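PDB 3CS3: sugar-binding transcriptional regulator, LacI family from Enterococcus faecalis, which probably acts as a DNA-binding transcription factor of the repressor type, its C-terminal sugar-binding-like domain being the part crystallised here. Local coordinates for residues 9-15 / 39-45; 223-229 / 260-266. One frame throughout, in Å; residues are numbered along the deposited sequence.

Contact 1 of 2, residues 9-15 / 39-45; sequences NIIGVYL and YEMIVCS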
loop_
_atom_site.group_PDB
_atom_site.type_symbol
_atom_site.label_atom_id
_atom_site.label_comp_id
_atom_site.label_asym_id
_atom_site.label_seq_id
_atom_site.Cartn_x
_atom_site.Cartn_y
_atom_site.Cartn_z
ATOM N N ASN A 9 -12.800 -10.869 19.512
ATOM C CA ASN A 9 -13.258 -9.759 18.656
ATOM C C ASN A 9 -12.228 -9.207 17.658
ATOM O O ASN A 9 -12.114 -7.995 17.426
ATOM C CB ASN A 9 -14.122 -8.691 19.384
ATOM C CG ASN A 9 -13.365 -7.858 20.425
ATOM O OD1 ASN A 9 -13.986 -7.341 21.355
ATOM N ND2 ASN A 9 -12.058 -7.683 20.257
ATOM N N ILE A 10 -11.493 -10.137 17.043
ATOM C CA ILE A 10 -10.487 -9.831 16.021
ATOM C C ILE A 10 -10.747 -10.638 14.747
ATOM O O ILE A 10 -10.960 -11.856 14.793
ATOM C CB ILE A 10 -9.029 -10.057 16.531
ATOM C CG1 ILE A 10 -8.735 -9.140 17.723
ATOM C CG2 ILE A 10 -8.001 -9.742 15.438
ATOM C CD1 ILE A 10 -7.549 -9.557 18.563
ATOM N N ILE A 11 -10.766 -9.942 13.615
ATOM C CA ILE A 11 -10.862 -10.591 12.313
ATOM C C ILE A 11 -9.487 -10.563 11.651
ATOM O O ILE A 11 -8.844 -9.517 11.595
ATOM C CB ILE A 11 -11.938 -9.910 11.406
ATOM C CG1 ILE A 11 -13.322 -9.925 12.081
ATOM C CG2 ILE A 11 -11.994 -10.555 10.014
ATOM C CD1 ILE A 11 -13.870 -11.323 12.414
ATOM N N GLY A 12 -9.026 -11.724 11.194
ATOM C CA GLY A 12 -7.800 -11.810 10.402
ATOM C C GLY A 12 -8.080 -11.504 8.940
ATOM O O GLY A 12 -8.973 -12.089 8.338
ATOM N N VAL A 13 -7.330 -10.571 8.369
ATOM C CA VAL A 13 -7.509 -10.211 6.972
ATOM C C VAL A 13 -6.272 -10.654 6.197
ATOM O O VAL A 13 -5.168 -10.184 6.452
ATOM C CB VAL A 13 -7.791 -8.705 6.798
ATOM C CG1 VAL A 13 -7.930 -8.348 5.328
ATOM C CG2 VAL A 13 -9.059 -8.307 7.561
ATOM N N TYR A 14 -6.465 -11.584 5.268
ATOM C CA TYR A 14 -5.350 -12.179 4.540
ATOM C C TYR A 14 -5.250 -11.622 3.127
ATOM O O TYR A 14 -6.075 -11.923 2.264
ATOM C CB TYR A 14 -5.440 -13.713 4.567
ATOM C CG TYR A 14 -5.222 -14.265 5.957
ATOM C CD1 TYR A 14 -3.943 -14.594 6.399
ATOM C CD2 TYR A 14 -6.290 -14.412 6.850
ATOM C CE1 TYR A 14 -3.729 -15.076 7.679
ATOM C CE2 TYR A 14 -6.087 -14.889 8.133
ATOM C CZ TYR A 14 -4.803 -15.224 8.538
ATOM O OH TYR A 14 -4.585 -15.700 9.807
ATOM N N LEU A 15 -4.248 -10.771 2.928
ATOM C CA LEU A 15 -4.020 -10.096 1.652
ATOM C C LEU A 15 -2.815 -10.691 0.944
ATOM O O LEU A 15 -1.993 -11.358 1.563
ATOM C CB LEU A 15 -3.845 -8.589 1.851
ATOM C CG LEU A 15 -4.998 -7.830 2.524
ATOM C CD1 LEU A 15 -4.659 -6.361 2.574
ATOM C CD2 LEU A 15 -6.357 -8.048 1.829
ATOM N N TYR A 39 -15.521 -4.836 16.666
ATOM C CA TYR A 39 -14.490 -5.754 16.199
ATOM C C TYR A 39 -13.289 -4.985 15.687
ATOM O O TYR A 39 -13.400 -3.822 15.302
ATOM C CB TYR A 39 -15.033 -6.680 15.112
ATOM C CG TYR A 39 -15.584 -7.983 15.637
ATOM C CD1 TYR A 39 -14.928 -9.188 15.393
ATOM C CD2 TYR A 39 -16.759 -8.015 16.387
ATOM C CE1 TYR A 39 -15.439 -10.396 15.873
ATOM C CE2 TYR A 39 -17.276 -9.214 16.876
ATOM C CZ TYR A 39 -16.612 -10.399 16.617
ATOM O OH TYR A 39 -17.125 -11.584 17.100
ATOM N N GLU A 40 -12.138 -5.641 15.711
ATOM C CA GLU A 40 -10.920 -5.081 15.149
ATOM C C GLU A 40 -10.293 -6.056 14.170
ATOM O O GLU A 40 -10.704 -7.213 14.066
ATOM C CB GLU A 40 -9.925 -4.716 16.249
ATOM C CG GLU A 40 -10.205 -3.374 16.907
ATOM C CD GLU A 40 -9.135 -2.977 17.904
ATOM O OE1 GLU A 40 -8.608 -3.869 18.605
ATOM O OE2 GLU A 40 -8.824 -1.768 17.987
ATOM N N MET A 41 -9.285 -5.587 13.453
ATOM C CA MET A 41 -8.717 -6.377 12.388
ATOM C C MET A 41 -7.196 -6.444 12.458
ATOM O O MET A 41 -6.541 -5.488 12.867
ATOM C CB MET A 41 -9.253 -5.869 11.040
ATOM C CG MET A 41 -8.237 -5.452 10.013
ATOM S SD MET A 41 -8.980 -4.235 8.926
ATOM C CE MET A 41 -7.571 -3.155 8.653
ATOM N N ILE A 42 -6.648 -7.606 12.129
ATOM C CA ILE A 42 -5.227 -7.700 11.830
ATOM C C ILE A 42 -5.040 -8.141 10.386
ATOM O O ILE A 42 -5.827 -8.932 9.858
ATOM C CB ILE A 42 -4.436 -8.604 12.809
ATOM C CG1 ILE A 42 -5.047 -10.001 12.897
ATOM C CG2 ILE A 42 -4.367 -7.946 14.177
ATOM C CD1 ILE A 42 -4.062 -11.109 12.587
ATOM N N VAL A 43 -4.013 -7.598 9.745
ATOM C CA VAL A 43 -3.755 -7.880 8.347
ATOM C C VAL A 43 -2.487 -8.711 8.239
ATOM O O VAL A 43 -1.469 -8.368 8.836
ATOM C CB VAL A 43 -3.636 -6.579 7.523
ATOM C CG1 VAL A 43 -3.404 -6.885 6.048
ATOM C CG2 VAL A 43 -4.881 -5.727 7.688
ATOM N N CYS A 44 -2.563 -9.811 7.495
ATOM C CA CYS A 44 -1.413 -10.672 7.262
ATOM C C CYS A 44 -1.181 -10.892 5.780
ATOM O O CYS A 44 -2.125 -11.044 5.011
ATOM C CB CYS A 44 -1.583 -12.010 7.972
ATOM S SG CYS A 44 -1.680 -11.831 9.756
ATOM N N SER A 45 0.085 -10.908 5.385
ATOM C CA SER A 45 0.438 -11.062 3.986
ATOM C C SER A 45 1.729 -11.853 3.814
ATOM O O SER A 45 2.606 -11.812 4.668
ATOM C CB SER A 45 0.571 -9.690 3.334
ATOM O OG SER A 45 0.475 -9.819 1.936
#
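Six backbone hydrogen bonds tie 9-15 to 39-45 in parallel register, and the donors come from the two segments in turn. Glu40 N reaches Asn9 O (2.9 Å), Ile11 N reaches Glu40 O (2.8 Å), Ile42 N reaches Ile11 O (3.0 Å), Val13 N reaches Ile42 O (2.7 Å), Cys44 N reaches Val13 O (2.8 Å) and Leu15 N reaches Cys44 O (3.0 Å), all with N-H...O angles of 155-169°. The last acceptor, Leu15 O, is taken by a side chain, Ser45 OG at 2.9 Å. Between these rungs the backbone groups of Ile10, Gly12 and Tyr14 bond to Asp59, Gly60, Ile62 and Leu64, so strand 10-15 is bonded along both edges. Strand 40-45 pairs antiparallel with the second subunit through Val43-Ser45, and Glu40 OE1 forms a salt bridge with Lys48 of that subunit. Side chains pack on both faces: Leu15 CD1 meets Val43 CG1 (3.7 Å) on one, Ile10 CG2 meets Ile42 CG1 (3.9 Å) on the other. At the N-terminal end of both segments Asn9 CA sits 3.8 Å from the Tyr39 ring centroid, a CH-pi contact. With helix 23-35 as the connection, this is the beta-alpha-beta crossover expected of a periplasmic-binding-protein-like domain.

Contact 2 of 2, residues 223-229 / 260-266; sequences PRLATIA and RFIEGES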
loop_
_atom_site.group_PDB
_atom_site.type_symbol
_atom_site.label_atom_id
_atom_site.label_comp_id
_atom_site.label_asym_id
_atom_site.label_seq_id
_atom_site.Cartn_x
_atom_site.Cartn_y
_atom_site.Cartn_z
ATOM N N PRO A 223 -0.705 10.003 -19.776
ATOM C CA PRO A 223 -2.062 10.522 -19.557
ATOM C C PRO A 223 -2.879 9.647 -18.598
ATOM O O PRO A 223 -2.410 8.575 -18.215
ATOM C CB PRO A 223 -2.663 10.470 -20.955
ATOM C CG PRO A 223 -2.018 9.286 -21.589
ATOM C CD PRO A 223 -0.622 9.214 -21.022
ATOM N N ARG A 224 -4.072 10.111 -18.214
ATOM C CA ARG A 224 -4.922 9.421 -17.228
ATOM C C ARG A 224 -5.286 8.009 -17.685
ATOM O O ARG A 224 -5.760 7.801 -18.808
ATOM C CB ARG A 224 -6.168 10.272 -16.890
ATOM C CG ARG A 224 -7.482 9.521 -16.652
ATOM C CD ARG A 224 -7.949 9.486 -15.209
ATOM N NE ARG A 224 -7.767 8.173 -14.589
ATOM C CZ ARG A 224 -8.531 7.680 -13.612
ATOM N NH1 ARG A 224 -9.557 8.373 -13.132
ATOM N NH2 ARG A 224 -8.267 6.484 -13.107
ATOM N N LEU A 225 -5.018 7.042 -16.815
ATOM C CA LEU A 225 -5.254 5.638 -17.121
ATOM C C LEU A 225 -6.744 5.315 -17.106
ATOM O O LEU A 225 -7.387 5.352 -16.052
ATOM C CB LEU A 225 -4.486 4.732 -16.152
ATOM C CG LEU A 225 -4.725 3.216 -16.224
ATOM C CD1 LEU A 225 -4.321 2.632 -17.573
ATOM C CD2 LEU A 225 -3.977 2.523 -15.105
ATOM N N ALA A 226 -7.278 5.026 -18.295
ATOM C CA ALA A 226 -8.645 4.524 -18.463
ATOM C C ALA A 226 -8.757 3.184 -17.745
ATOM O O ALA A 226 -7.842 2.352 -17.811
ATOM C CB ALA A 226 -8.975 4.372 -19.938
ATOM N N THR A 227 -9.863 2.982 -17.038
ATOM C CA THR A 227 -9.920 1.905 -16.054
ATOM C C THR A 227 -11.341 1.519 -15.685
ATOM O O THR A 227 -12.298 2.202 -16.049
ATOM C CB THR A 227 -9.138 2.295 -14.754
ATOM O OG1 THR A 227 -9.050 1.167 -13.878
ATOM C CG2 THR A 227 -9.817 3.470 -14.031
ATOM N N ILE A 228 -11.459 0.411 -14.959
ATOM C CA ILE A 228 -12.735 -0.051 -14.428
ATOM C C ILE A 228 -12.772 0.215 -12.922
ATOM O O ILE A 228 -11.929 -0.268 -12.169
ATOM C CB ILE A 228 -12.964 -1.548 -14.720
ATOM C CG1 ILE A 228 -12.817 -1.860 -16.226
ATOM C CG2 ILE A 228 -14.303 -1.994 -14.173
ATOM C CD1 ILE A 228 -13.904 -1.263 -17.132
ATOM N N ALA A 229 -13.755 1.001 -12.505
ATOM C CA ALA A 229 -13.864 1.469 -11.137
ATOM C C ALA A 229 -14.972 0.772 -10.390
ATOM O O ALA A 229 -15.976 0.385 -10.972
ATOM C CB ALA A 229 -14.110 2.954 -11.120
ATOM N N ARG A 260 -17.958 0.250 -13.115
ATOM C CA ARG A 260 -18.185 1.206 -14.193
ATOM C C ARG A 260 -16.866 1.538 -14.886
ATOM O O ARG A 260 -15.801 1.499 -14.263
ATOM C CB ARG A 260 -18.869 2.479 -13.674
ATOM C CG ARG A 260 -17.988 3.422 -12.864
ATOM C CD ARG A 260 -18.813 4.436 -12.075
ATOM N NE ARG A 260 -18.049 5.650 -11.776
ATOM C CZ ARG A 260 -17.253 5.813 -10.719
ATOM N NH1 ARG A 260 -17.096 4.840 -9.826
ATOM N NH2 ARG A 260 -16.607 6.963 -10.554
ATOM N N PHE A 261 -16.937 1.841 -16.181
ATOM C CA PHE A 261 -15.770 2.284 -16.935
ATOM C C PHE A 261 -15.518 3.774 -16.690
ATOM O O PHE A 261 -16.451 4.577 -16.674
ATOM C CB PHE A 261 -15.935 1.980 -18.439
ATOM C CG PHE A 261 -14.862 2.593 -19.313
ATOM C CD1 PHE A 261 -13.559 2.110 -19.283
ATOM C CD2 PHE A 261 -15.159 3.653 -20.165
ATOM C CE1 PHE A 261 -12.563 2.672 -20.080
ATOM C CE2 PHE A 261 -14.172 4.223 -20.968
ATOM C CZ PHE A 261 -12.866 3.732 -20.921
ATOM N N ILE A 262 -14.254 4.130 -16.483
ATOM C CA ILE A 262 -13.860 5.523 -16.320
ATOM C C ILE A 262 -12.895 5.871 -17.438
ATOM O O ILE A 262 -11.815 5.276 -17.542
ATOM C CB ILE A 262 -13.197 5.796 -14.935
ATOM C CG1 ILE A 262 -14.221 5.625 -13.806
ATOM C CG2 ILE A 262 -12.540 7.194 -14.898
ATOM C CD1 ILE A 262 -13.815 6.283 -12.503
ATOM N N GLU A 263 -13.294 6.830 -18.272
ATOM C CA GLU A 263 -12.524 7.179 -19.461
ATOM C C GLU A 263 -11.228 7.903 -19.138
ATOM O O GLU A 263 -11.127 8.629 -18.148
ATOM C CB GLU A 263 -13.371 7.956 -20.480
ATOM C CG GLU A 263 -14.079 9.197 -19.945
ATOM C CD GLU A 263 -14.951 9.878 -20.995
ATOM O OE1 GLU A 263 -15.972 10.488 -20.611
ATOM O OE2 GLU A 263 -14.621 9.803 -22.200
ATOM N N GLY A 264 -10.229 7.663 -19.974
ATOM C CA GLY A 264 -8.922 8.261 -19.804
ATOM C C GLY A 264 -8.213 8.393 -21.130
ATOM O O GLY A 264 -8.427 7.588 -22.041
ATOM N N GLU A 265 -7.338 9.392 -21.215
ATOM C CA GLU A 265 -6.629 9.693 -22.459
ATOM C C GLU A 265 -5.582 8.640 -22.843
ATOM O O GLU A 265 -4.925 8.755 -23.885
ATOM C CB GLU A 265 -6.012 11.097 -22.406
ATOM C CG GLU A 265 -6.899 12.191 -22.987
ATOM C CD GLU A 265 -6.723 12.352 -24.486
ATOM O OE1 GLU A 265 -7.722 12.208 -25.223
ATOM O OE2 GLU A 265 -5.585 12.618 -24.930
ATOM N N SER A 266 -5.447 7.597 -22.019
ATOM C CA SER A 266 -4.602 6.438 -22.351
ATOM C C SER A 266 -5.296 5.546 -23.380
ATOM O O SER A 266 -4.654 4.749 -24.060
ATOM C CB SER A 266 -4.272 5.613 -21.110
ATOM O OG SER A 266 -5.396 4.876 -20.656
#
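Ala229 and Arg260 form a doubly bonded antiparallel pair, with Ala229 N to Arg260 O at 2.7 Å and Arg260 N to Ala229 O at 2.9 Å. Thr227 and Ile262 repeat the pattern (Ile262 N to Thr227 O 2.8 Å, Thr227 N to Ile262 O 3.1 Å), leaving Ile228 and Phe261 as the non-hydrogen-bonded pair between them. Beyond the strands the pairing gives way to Ser266: its OG accepts from Ala226 N (3.0 Å) and its N donates to Arg224 O (3.2 Å), while OG also bonds to Ile209 O. Gly264 fits here because an ideal CB would lie 2.3 Å from Arg224 O, a clash. Packing follows the two faces. Ala229 CB touches Ile262 CD1 (3.6 Å) and lies over one face of the Arg260 guanidinium; across the sheet, Ile228 CD1 meets the edge of the Phe261 ring at CD1 (4.0 Å), and Ala226 CB is 4.0 Å from Phe261 CE1. Pro223, preceded by a cis peptide bond, sets its CB 3.7 Å from Glu265 CB. Around the pair, Ile228 and Phe261 rest on helix 102-115, Leu225 packs against helix 186-196, and Leu225 and Phe261 touch strand 207-210.

Contact 1 closes before contact 2 opens, so they come in series along the chain. Their centres are 32 Å apart and their nearest atoms about 17 Å, on opposite sides of the chain's centre. Even so, strands 40-45 and 227-229 are the outermost strands of one mixed sheet within this chain, which places the contacts at its two ends: contact 1 is parallel pairing, whereas contact 2 is the sheet's antiparallel pairing. Contact 1 continues into the second subunit through strand 40-45, while no other chain touches contact 2, whose neighbours include strand 207-210 of the four-stranded parallel sheet. Contact 1 therefore belongs to the dimer interface, and contact 2 lies where the two sheets approach each other.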